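Local coordinates for protein farnesyl diphosphate phosphatase YisP (Bacillus subtilis subsp. subtilis, PDB 3WE9) that hydrolyses farnesyl diphosphate to farnesol and diphosphate, and is needed for biofilm formation in Bacillus subtilis, at residues Y15-Y25 / Q42-H52; I177-Y187 / A200-I208. One frame throughout, in Å; residues are numbered along the deposited sequence.

Both contacts are helix-helix packings within a single chain that is almost three-quarters helix and has no strand, as expected of the squalene/phytoene synthase family. They come in series. Contact 1 joins helix 6-25 to helix 38-54 near the start of the chain, and it is complete before contact 2 sets the short helix 179-185 against the first part of helix 199-221. The two lie on opposite sides of the chain's centre, their own centres about 34 Å apart and their nearest atoms about 18 Å apart, so they are separate packings in different parts of one helical chain. Helix 118-140 links them: side chains of 42-52 and of both segments of contact 2 rest on it.

Contact 1: Y15-Y25 / Q42-H52; sequences YQQCGQIVGEY and QASWAVLSFCH
Trp45 lies flat against the backbone of Gly19, whose CA sits over one face of the six-membered ring, 3.8 Å from its centroid; Gln42 CA of its own helix lies on the opposite face, and Gln16 NE2 meets the ring edge. Glycine suits this place because a CB would run into Trp45 CE3. At one end, Gln42 lies over one face of Tyr15, Gln42 CB making a CH-pi contact and Gln42 NE2 standing 3.6 Å from Tyr15 CD2. At the other, the Tyr25 and His52 rings form an offset stack, planes 20° apart, with His52 NE2 over the tyrosine face and Glu24 CD over the opposite one. His52 reaches there with CG anti to the backbone N (chi1 177°).

In this all-helical squalene/phytoene synthase fold, small residues between the rings keep the first long helix, 6-25, close to helix 38-54: their segments cross at 61°, with axes 8.2 Å apart. Cys18 CB packs on Trp45 CB at 3.9 Å, its sulfur faces Ala46, and Val22 CG2 fits against Leu48 CB. Ser49 can be buried here because its hydroxyl turns back on its own helix, OG donating to Trp45 O at 2.8 Å from above the carbonyl plane; Trp45 O also accepts from Ser49 N. Beyond the pair, Phe30 of helix 27-33 meets the Trp45 ring and His89 meets Tyr15.

No hydrogen bond crosses the interface; even Gln16 NE2 and Gln42 OE1, 3.1 Å apart, are badly angled. Cohesion therefore rests on ring faces and close apolar packing, while the buried serine hydroxyl is satisfied within its own helix.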
loop_
_atom_site.group_PDB
_atom_site.type_symbol
_atom_site.label_atom_id
_atom_site.label_comp_id
_atom_site.label_asym_id
_atom_site.label_seq_id
_atom_site.Cartn_x
_atom_site.Cartn_y
_atom_site.Cartn_z
ATOM N N TYR A 15 -10.717 -12.035 13.360
ATOM C CA TYR A 15 -9.386 -11.988 12.753
ATOM C C TYR A 15 -9.362 -12.772 11.438
ATOM O O TYR A 15 -8.866 -12.283 10.421
ATOM C CB TYR A 15 -8.333 -12.572 13.701
ATOM C CG TYR A 15 -7.634 -11.567 14.602
ATOM C CD1 TYR A 15 -7.021 -10.427 14.073
ATOM C CD2 TYR A 15 -7.513 -11.799 15.975
ATOM C CE1 TYR A 15 -6.294 -9.544 14.892
ATOM C CE2 TYR A 15 -6.792 -10.930 16.799
ATOM C CZ TYR A 15 -6.182 -9.806 16.250
ATOM O OH TYR A 15 -5.450 -8.955 17.054
ATOM N N GLN A 16 -9.886 -13.994 11.467
ATOM C CA GLN A 16 -9.923 -14.827 10.272
ATOM C C GLN A 16 -10.638 -14.113 9.140
ATOM O O GLN A 16 -10.228 -14.194 7.983
ATOM C CB GLN A 16 -10.617 -16.158 10.561
ATOM C CG GLN A 16 -9.743 -17.117 11.329
ATOM C CD GLN A 16 -8.341 -17.189 10.751
ATOM O OE1 GLN A 16 -8.161 -17.454 9.562
ATOM N NE2 GLN A 16 -7.342 -16.947 11.592
ATOM N N GLN A 17 -11.705 -13.405 9.478
ATOM C CA GLN A 17 -12.451 -12.678 8.472
ATOM C C GLN A 17 -11.610 -11.506 7.974
ATOM O O GLN A 17 -11.695 -11.122 6.809
ATOM C CB GLN A 17 -13.783 -12.213 9.056
ATOM C CG GLN A 17 -14.619 -13.390 9.536
ATOM C CD GLN A 17 -15.989 -12.994 10.036
ATOM O OE1 GLN A 17 -16.772 -13.845 10.466
ATOM N NE2 GLN A 17 -16.293 -11.702 9.983
ATOM N N CYS A 18 -10.789 -10.940 8.855
ATOM C CA CYS A 18 -9.919 -9.842 8.448
ATOM C C CYS A 18 -8.936 -10.394 7.419
ATOM O O CYS A 18 -8.589 -9.715 6.456
ATOM C CB CYS A 18 -9.151 -9.272 9.648
ATOM S SG CYS A 18 -10.121 -8.195 10.739
ATOM N N GLY A 19 -8.512 -11.640 7.625
ATOM C CA GLY A 19 -7.578 -12.283 6.714
ATOM C C GLY A 19 -8.189 -12.617 5.362
ATOM O O GLY A 19 -7.511 -12.552 4.333
ATOM N N GLN A 20 -9.469 -12.981 5.367
ATOM C CA GLN A 20 -10.191 -13.314 4.140
ATOM C C GLN A 20 -10.257 -12.056 3.276
ATOM O O GLN A 20 -10.028 -12.098 2.069
ATOM C CB GLN A 20 -11.615 -13.767 4.475
ATOM C CG GLN A 20 -11.713 -14.815 5.573
ATOM C CD GLN A 20 -11.579 -16.237 5.060
ATOM O OE1 GLN A 20 -10.592 -16.588 4.413
ATOM N NE2 GLN A 20 -12.577 -17.066 5.355
ATOM N N ILE A 21 -10.577 -10.940 3.923
ATOM C CA ILE A 21 -10.678 -9.639 3.270
ATOM C C ILE A 21 -9.370 -9.228 2.603
ATOM O O ILE A 21 -9.320 -9.007 1.392
ATOM C CB ILE A 21 -11.065 -8.538 4.292
ATOM C CG1 ILE A 21 -12.522 -8.719 4.729
ATOM C CG2 ILE A 21 -10.838 -7.157 3.697
ATOM C CD1 ILE A 21 -12.995 -7.687 5.737
ATOM N N VAL A 22 -8.312 -9.117 3.399
ATOM C CA VAL A 22 -7.016 -8.717 2.870
ATOM C C VAL A 22 -6.576 -9.682 1.780
ATOM O O VAL A 22 -6.039 -9.270 0.756
ATOM C CB VAL A 22 -5.938 -8.677 3.987
ATOM C CG1 VAL A 22 -4.605 -8.232 3.406
ATOM C CG2 VAL A 22 -6.377 -7.730 5.102
ATOM N N GLY A 23 -6.815 -10.970 2.000
ATOM C CA GLY A 23 -6.423 -11.962 1.018
ATOM C C GLY A 23 -7.140 -11.768 -0.304
ATOM O O GLY A 23 -6.618 -12.116 -1.364
ATOM N N GLU A 24 -8.337 -11.196 -0.240
ATOM C CA GLU A 24 -9.138 -10.970 -1.433
ATOM C C GLU A 24 -8.824 -9.659 -2.144
ATOM O O GLU A 24 -8.713 -9.627 -3.370
ATOM C CB GLU A 24 -10.625 -11.003 -1.074
ATOM C CG GLU A 24 -11.549 -10.935 -2.276
ATOM C CD GLU A 24 -13.009 -11.075 -1.896
ATOM O OE1 GLU A 24 -13.349 -12.048 -1.186
ATOM O OE2 GLU A 24 -13.818 -10.218 -2.313
ATOM N N TYR A 25 -8.673 -8.585 -1.375
ATOM C CA TYR A 25 -8.406 -7.273 -1.952
ATOM C C TYR A 25 -6.941 -6.839 -2.025
ATOM O O TYR A 25 -6.638 -5.748 -2.509
ATOM C CB TYR A 25 -9.222 -6.226 -1.197
ATOM C CG TYR A 25 -10.712 -6.466 -1.298
ATOM C CD1 TYR A 25 -11.375 -6.325 -2.517
ATOM C CD2 TYR A 25 -11.457 -6.855 -0.185
ATOM C CE1 TYR A 25 -12.744 -6.567 -2.629
ATOM C CE2 TYR A 25 -12.827 -7.101 -0.283
ATOM C CZ TYR A 25 -13.463 -6.956 -1.508
ATOM O OH TYR A 25 -14.814 -7.201 -1.618
ATOM N N GLN A 42 -1.964 -11.706 12.140
ATOM C CA GLN A 42 -3.375 -11.411 12.337
ATOM C C GLN A 42 -3.600 -9.944 12.659
ATOM O O GLN A 42 -4.566 -9.337 12.189
ATOM C CB GLN A 42 -3.947 -12.319 13.432
ATOM C CG GLN A 42 -3.968 -13.780 12.994
ATOM C CD GLN A 42 -4.748 -14.680 13.928
ATOM O OE1 GLN A 42 -5.179 -15.768 13.542
ATOM N NE2 GLN A 42 -4.927 -14.239 15.164
ATOM N N ALA A 43 -2.697 -9.363 13.442
ATOM C CA ALA A 43 -2.801 -7.950 13.790
ATOM C C ALA A 43 -2.722 -7.123 12.505
ATOM O O ALA A 43 -3.459 -6.156 12.330
ATOM C CB ALA A 43 -1.665 -7.558 14.737
ATOM N N SER A 44 -1.820 -7.509 11.610
ATOM C CA SER A 44 -1.661 -6.796 10.345
ATOM C C SER A 44 -2.935 -6.906 9.511
ATOM O O SER A 44 -3.330 -5.945 8.854
ATOM C CB SER A 44 -0.476 -7.355 9.555
ATOM O OG SER A 44 0.740 -7.076 10.226
ATOM N N TRP A 45 -3.560 -8.081 9.523
ATOM C CA TRP A 45 -4.800 -8.267 8.775
ATOM C C TRP A 45 -5.830 -7.263 9.278
ATOM O O TRP A 45 -6.518 -6.615 8.494
ATOM C CB TRP A 45 -5.369 -9.673 8.973
ATOM C CG TRP A 45 -4.550 -10.806 8.421
ATOM C CD1 TRP A 45 -3.528 -10.733 7.517
ATOM C CD2 TRP A 45 -4.721 -12.190 8.726
ATOM N NE1 TRP A 45 -3.049 -11.994 7.242
ATOM C CE2 TRP A 45 -3.767 -12.908 7.971
ATOM C CE3 TRP A 45 -5.593 -12.898 9.565
ATOM C CZ2 TRP A 45 -3.659 -14.305 8.031
ATOM C CZ3 TRP A 45 -5.486 -14.284 9.627
ATOM C CH2 TRP A 45 -4.524 -14.972 8.861
ATOM N N ALA A 46 -5.932 -7.142 10.599
ATOM C CA ALA A 46 -6.883 -6.225 11.216
ATOM C C ALA A 46 -6.639 -4.792 10.764
ATOM O O ALA A 46 -7.576 -4.077 10.393
ATOM C CB ALA A 46 -6.788 -6.319 12.753
ATOM N N VAL A 47 -5.379 -4.371 10.802
ATOM C CA VAL A 47 -5.017 -3.017 10.398
ATOM C C VAL A 47 -5.370 -2.739 8.938
ATOM O O VAL A 47 -5.994 -1.722 8.629
ATOM C CB VAL A 47 -3.508 -2.752 10.614
ATOM C CG1 VAL A 47 -3.104 -1.429 9.964
ATOM C CG2 VAL A 47 -3.203 -2.722 12.110
ATOM N N LEU A 48 -4.983 -3.640 8.042
ATOM C CA LEU A 48 -5.280 -3.445 6.626
ATOM C C LEU A 48 -6.766 -3.620 6.304
ATOM O O LEU A 48 -7.277 -2.998 5.374
ATOM C CB LEU A 48 -4.432 -4.386 5.765
ATOM C CG LEU A 48 -2.919 -4.135 5.815
ATOM C CD1 LEU A 48 -2.237 -4.953 4.728
ATOM C CD2 LEU A 48 -2.627 -2.654 5.617
ATOM N N SER A 49 -7.455 -4.469 7.061
ATOM C CA SER A 49 -8.888 -4.658 6.850
ATOM C C SER A 49 -9.555 -3.323 7.169
ATOM O O SER A 49 -10.460 -2.878 6.454
ATOM C CB SER A 49 -9.441 -5.750 7.771
ATOM O OG SER A 49 -9.029 -7.036 7.345
ATOM N N PHE A 50 -9.093 -2.695 8.250
ATOM C CA PHE A 50 -9.599 -1.397 8.671
ATOM C C PHE A 50 -9.420 -0.407 7.524
ATOM O O PHE A 50 -10.343 0.328 7.173
ATOM C CB PHE A 50 -8.826 -0.892 9.894
ATOM C CG PHE A 50 -9.006 0.576 10.158
ATOM C CD1 PHE A 50 -10.149 1.051 10.797
ATOM C CD2 PHE A 50 -8.045 1.491 9.733
ATOM C CE1 PHE A 50 -10.331 2.417 11.007
ATOM C CE2 PHE A 50 -8.215 2.856 9.936
ATOM C CZ PHE A 50 -9.363 3.321 10.574
ATOM N N CYS A 51 -8.221 -0.391 6.950
ATOM C CA CYS A 51 -7.915 0.501 5.837
ATOM C C CYS A 51 -8.863 0.266 4.662
ATOM O O CYS A 51 -9.454 1.212 4.136
ATOM C CB CYS A 51 -6.461 0.309 5.391
ATOM S SG CYS A 51 -5.234 0.947 6.574
ATOM N N HIS A 52 -9.008 -0.993 4.255
ATOM C CA HIS A 52 -9.893 -1.336 3.147
ATOM C C HIS A 52 -11.315 -0.873 3.444
ATOM O O HIS A 52 -11.945 -0.204 2.620
ATOM C CB HIS A 52 -9.899 -2.846 2.904
ATOM C CG HIS A 52 -10.842 -3.278 1.822
ATOM N ND1 HIS A 52 -10.638 -2.973 0.492
ATOM C CD2 HIS A 52 -12.004 -3.972 1.874
ATOM C CE1 HIS A 52 -11.633 -3.461 -0.227
ATOM N NE2 HIS A 52 -12.475 -4.072 0.587
#

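Contact 2: I177-Y187 / A200-I208; sequences IPRQVMQQFGY and AFTMTWEYI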
loop_
_atom_site.group_PDB
_atom_site.type_symbol
_atom_site.label_atom_id
_atom_site.label_comp_id
_atom_site.label_asym_id
_atom_site.label_seq_id
_atom_site.Cartn_x
_atom_site.Cartn_y
_atom_site.Cartn_z
ATOM N N ILE A 177 -3.514 12.160 -11.350
ATOM C CA ILE A 177 -2.340 12.464 -12.171
ATOM C C ILE A 177 -2.100 13.980 -12.081
ATOM O O ILE A 177 -2.972 14.776 -12.435
ATOM C CB ILE A 177 -2.562 12.088 -13.649
ATOM C CG1 ILE A 177 -2.880 10.593 -13.758
ATOM C CG2 ILE A 177 -1.320 12.440 -14.468
ATOM C CD1 ILE A 177 -3.417 10.184 -15.107
ATOM N N PRO A 178 -0.914 14.390 -11.603
ATOM C CA PRO A 178 -0.559 15.806 -11.455
ATOM C C PRO A 178 -0.542 16.574 -12.772
ATOM O O PRO A 178 0.244 16.278 -13.670
ATOM C CB PRO A 178 0.818 15.749 -10.801
ATOM C CG PRO A 178 0.802 14.451 -10.069
ATOM C CD PRO A 178 0.160 13.536 -11.071
ATOM N N ARG A 179 -1.413 17.574 -12.875
ATOM C CA ARG A 179 -1.498 18.378 -14.086
ATOM C C ARG A 179 -0.195 19.105 -14.412
ATOM O O ARG A 179 0.105 19.350 -15.585
ATOM C CB ARG A 179 -2.665 19.369 -13.979
ATOM C CG ARG A 179 -3.981 18.842 -14.566
ATOM C CD ARG A 179 -4.327 17.427 -14.085
ATOM N NE ARG A 179 -5.567 16.950 -14.693
ATOM C CZ ARG A 179 -6.120 15.764 -14.456
ATOM N NH1 ARG A 179 -5.548 14.900 -13.614
ATOM N NH2 ARG A 179 -7.258 15.442 -15.060
ATOM N N GLN A 180 0.578 19.456 -13.390
ATOM C CA GLN A 180 1.851 20.136 -13.630
ATOM C C GLN A 180 2.861 19.163 -14.231
ATOM O O GLN A 180 3.726 19.560 -15.009
ATOM C CB GLN A 180 2.415 20.731 -12.336
ATOM C CG GLN A 180 1.712 21.998 -11.878
ATOM C CD GLN A 180 1.675 23.053 -12.963
ATOM O OE1 GLN A 180 2.719 23.513 -13.436
ATOM N NE2 GLN A 180 0.472 23.437 -13.373
ATOM N N VAL A 181 2.757 17.891 -13.865
ATOM C CA VAL A 181 3.662 16.889 -14.418
ATOM C C VAL A 181 3.231 16.629 -15.868
ATOM O O VAL A 181 4.065 16.531 -16.764
ATOM C CB VAL A 181 3.619 15.568 -13.602
ATOM C CG1 VAL A 181 4.474 14.504 -14.285
ATOM C CG2 VAL A 181 4.145 15.814 -12.186
ATOM N N MET A 182 1.926 16.537 -16.096
ATOM C CA MET A 182 1.425 16.332 -17.447
ATOM C C MET A 182 1.925 17.458 -18.351
ATOM O O MET A 182 2.401 17.212 -19.462
ATOM C CB MET A 182 -0.104 16.321 -17.459
ATOM C CG MET A 182 -0.735 15.041 -16.938
ATOM S SD MET A 182 -2.478 15.273 -16.558
ATOM C CE MET A 182 -3.178 15.628 -18.191
ATOM N N GLN A 183 1.824 18.688 -17.857
ATOM C CA GLN A 183 2.239 19.866 -18.618
ATOM C C GLN A 183 3.718 19.850 -18.974
ATOM O O GLN A 183 4.109 20.324 -20.035
ATOM C CB GLN A 183 1.911 21.143 -17.834
ATOM C CG GLN A 183 2.229 22.434 -18.594
ATOM C CD GLN A 183 1.794 23.687 -17.842
ATOM O OE1 GLN A 183 2.225 23.934 -16.715
ATOM N NE2 GLN A 183 0.933 24.483 -18.470
ATOM N N GLN A 184 4.530 19.313 -18.070
ATOM C CA GLN A 184 5.971 19.200 -18.260
ATOM C C GLN A 184 6.294 18.448 -19.546
ATOM O O GLN A 184 7.209 18.815 -20.282
ATOM C CB GLN A 184 6.597 18.399 -17.110
ATOM C CG GLN A 184 7.068 19.172 -15.901
ATOM C CD GLN A 184 7.366 18.262 -14.716
ATOM O OE1 GLN A 184 7.856 17.139 -14.876
ATOM N NE2 GLN A 184 7.071 18.743 -13.519
ATOM N N PHE A 185 5.541 17.377 -19.787
ATOM C CA PHE A 185 5.766 16.509 -20.933
ATOM C C PHE A 185 4.799 16.662 -22.105
ATOM O O PHE A 185 4.906 15.939 -23.090
ATOM C CB PHE A 185 5.784 15.054 -20.440
ATOM C CG PHE A 185 6.768 14.815 -19.324
ATOM C CD1 PHE A 185 8.134 15.032 -19.527
ATOM C CD2 PHE A 185 6.329 14.426 -18.061
ATOM C CE1 PHE A 185 9.050 14.868 -18.478
ATOM C CE2 PHE A 185 7.232 14.259 -17.004
ATOM C CZ PHE A 185 8.599 14.482 -17.215
ATOM N N GLY A 186 3.864 17.600 -22.000
ATOM C CA GLY A 186 2.919 17.820 -23.081
ATOM C C GLY A 186 1.774 16.823 -23.182
ATOM O O GLY A 186 1.231 16.618 -24.269
ATOM N N TYR A 187 1.408 16.194 -22.068
ATOM C CA TYR A 187 0.300 15.246 -22.066
ATOM C C TYR A 187 -0.950 16.071 -21.789
ATOM O O TYR A 187 -1.063 16.714 -20.743
ATOM C CB TYR A 187 0.489 14.180 -20.978
ATOM C CG TYR A 187 -0.483 13.023 -21.098
ATOM C CD1 TYR A 187 -0.547 12.263 -22.269
ATOM C CD2 TYR A 187 -1.343 12.691 -20.050
ATOM C CE1 TYR A 187 -1.447 11.204 -22.391
ATOM C CE2 TYR A 187 -2.247 11.633 -20.163
ATOM C CZ TYR A 187 -2.293 10.897 -21.342
ATOM O OH TYR A 187 -3.194 9.861 -21.470
ATOM N N ALA A 200 4.295 11.131 -24.279
ATOM C CA ALA A 200 4.009 12.134 -23.253
ATOM C C ALA A 200 3.449 11.451 -22.005
ATOM O O ALA A 200 3.765 11.838 -20.875
ATOM C CB ALA A 200 3.009 13.152 -23.788
ATOM N N PHE A 201 2.612 10.438 -22.202
ATOM C CA PHE A 201 2.050 9.731 -21.062
ATOM C C PHE A 201 3.075 8.879 -20.329
ATOM O O PHE A 201 3.130 8.893 -19.096
ATOM C CB PHE A 201 0.887 8.821 -21.460
ATOM C CG PHE A 201 0.393 7.972 -20.319
ATOM C CD1 PHE A 201 -0.195 8.566 -19.202
ATOM C CD2 PHE A 201 0.581 6.593 -20.320
ATOM C CE1 PHE A 201 -0.586 7.800 -18.098
ATOM C CE2 PHE A 201 0.196 5.816 -19.224
ATOM C CZ PHE A 201 -0.387 6.422 -18.108
ATOM N N THR A 202 3.881 8.127 -21.074
ATOM C CA THR A 202 4.872 7.273 -20.436
ATOM C C THR A 202 5.901 8.106 -19.671
ATOM O O THR A 202 6.388 7.683 -18.623
ATOM C CB THR A 202 5.573 6.337 -21.459
ATOM O OG1 THR A 202 6.184 7.113 -22.494
ATOM C CG2 THR A 202 4.556 5.380 -22.077
ATOM N N MET A 203 6.231 9.286 -20.190
ATOM C CA MET A 203 7.168 10.169 -19.497
ATOM C C MET A 203 6.543 10.655 -18.189
ATOM O O MET A 203 7.220 10.755 -17.167
ATOM C CB MET A 203 7.534 11.368 -20.374
ATOM C CG MET A 203 8.476 11.003 -21.505
ATOM S SD MET A 203 8.859 12.420 -22.531
ATOM C CE MET A 203 10.250 13.122 -21.625
ATOM N N THR A 204 5.246 10.952 -18.236
ATOM C CA THR A 204 4.508 11.403 -17.063
ATOM C C THR A 204 4.483 10.272 -16.035
ATOM O O THR A 204 4.784 10.469 -14.856
ATOM C CB THR A 204 3.053 11.770 -17.436
ATOM O OG1 THR A 204 3.064 12.889 -18.336
ATOM C CG2 THR A 204 2.238 12.122 -16.177
ATOM N N TRP A 205 4.140 9.077 -16.503
ATOM C CA TRP A 205 4.065 7.903 -15.645
ATOM C C TRP A 205 5.423 7.577 -15.022
ATOM O O TRP A 205 5.511 7.324 -13.827
ATOM C CB TRP A 205 3.568 6.703 -16.461
ATOM C CG TRP A 205 3.224 5.500 -15.653
ATOM C CD1 TRP A 205 1.987 5.151 -15.183
ATOM C CD2 TRP A 205 4.117 4.450 -15.252
ATOM N NE1 TRP A 205 2.052 3.946 -14.520
ATOM C CE2 TRP A 205 3.345 3.495 -14.545
ATOM C CE3 TRP A 205 5.488 4.226 -15.420
ATOM C CZ2 TRP A 205 3.906 2.325 -14.010
ATOM C CZ3 TRP A 205 6.049 3.055 -14.885
ATOM C CH2 TRP A 205 5.254 2.124 -14.189
ATOM N N GLU A 206 6.475 7.580 -15.836
ATOM C CA GLU A 206 7.814 7.271 -15.343
ATOM C C GLU A 206 8.331 8.325 -14.359
ATOM O O GLU A 206 9.078 8.013 -13.434
ATOM C CB GLU A 206 8.790 7.113 -16.516
ATOM C CG GLU A 206 8.559 5.856 -17.378
ATOM C CD GLU A 206 8.801 4.549 -16.620
ATOM O OE1 GLU A 206 9.368 4.595 -15.510
ATOM O OE2 GLU A 206 8.432 3.468 -17.139
ATOM N N TYR A 207 7.920 9.571 -14.552
ATOM C CA TYR A 207 8.351 10.644 -13.660
ATOM C C TYR A 207 7.821 10.372 -12.252
ATOM O O TYR A 207 8.528 10.578 -11.263
ATOM C CB TYR A 207 7.841 11.998 -14.163
ATOM C CG TYR A 207 8.499 13.193 -13.499
ATOM C CD1 TYR A 207 9.789 13.590 -13.854
ATOM C CD2 TYR A 207 7.827 13.931 -12.526
ATOM C CE1 TYR A 207 10.394 14.700 -13.258
ATOM C CE2 TYR A 207 8.421 15.041 -11.921
ATOM C CZ TYR A 207 9.703 15.420 -12.295
ATOM O OH TYR A 207 10.283 16.528 -11.720
ATOM N N ILE A 208 6.575 9.905 -12.169
ATOM C CA ILE A 208 5.949 9.583 -10.889
ATOM C C ILE A 208 6.511 8.257 -10.360
ATOM O O ILE A 208 6.743 8.106 -9.158
ATOM C CB ILE A 208 4.402 9.477 -11.041
ATOM C CG1 ILE A 208 3.847 10.809 -11.562
ATOM C CG2 ILE A 208 3.746 9.121 -9.699
ATOM C CD1 ILE A 208 2.380 10.755 -11.962
HETATM O O HOH W 1 7.419 18.298 -10.867
#
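Phe185 packs as a knob into a hole on the surface of 200-208, among Ala200, Met203, Thr204 and Tyr207; it lies near the C-terminal end of helix 179-185, which a Schellman motif closes with Gly186 at C-prime. The two helical segments cross at 132°. Met203 CB lies over one face of the Phe185 ring, 3.9 Å from the centroid, and Gln184 CB over the other; the methionine bends at chi3 (86°), bringing CE to 3.5 Å from Phe185 CD1, while SD stands obliquely to the ring in a Met-aromatic contact. The ring's far edge points at the face of Tyr207 in an offset edge-to-face pair, planes 64° apart. Cutting Phe185 back to an alanine here would remove the ring, and is likely to open a gap among Ala200, Met203 and Thr204 and to cost Tyr207 its edge-on partner.

Gln184 OE1 sits over the Tyr207 ring, 3.6 Å from CZ, with its amide plane nearly upright on the ring; NE2 donates to a water that makes a weak, long contact with Tyr207 OH. Val181 CG1 slants between Tyr207 CD2 and Thr204 CG2, a branched apolar filler. Pro178, at the N-cap position, puts ring atom CD 3.7 Å from Ile208 CD1, with Leu121 of helix 118-140 touching both.

Glycine at 186 readily adopts the positive phi of the Schellman turn, in which Tyr187 N returns to Met182 O. The Tyr187 ring then lies over Phe201 CB, CE1 approaching to 3.5 Å, while its hydroxyl bonds Thr196 O. Thr204 serves both sides of its branch: CG2 faces Val181 and Ile177, whereas OG1 donates to Ala200 O at 2.8 Å, on the opposite face of that carbonyl's plane from Thr204 N.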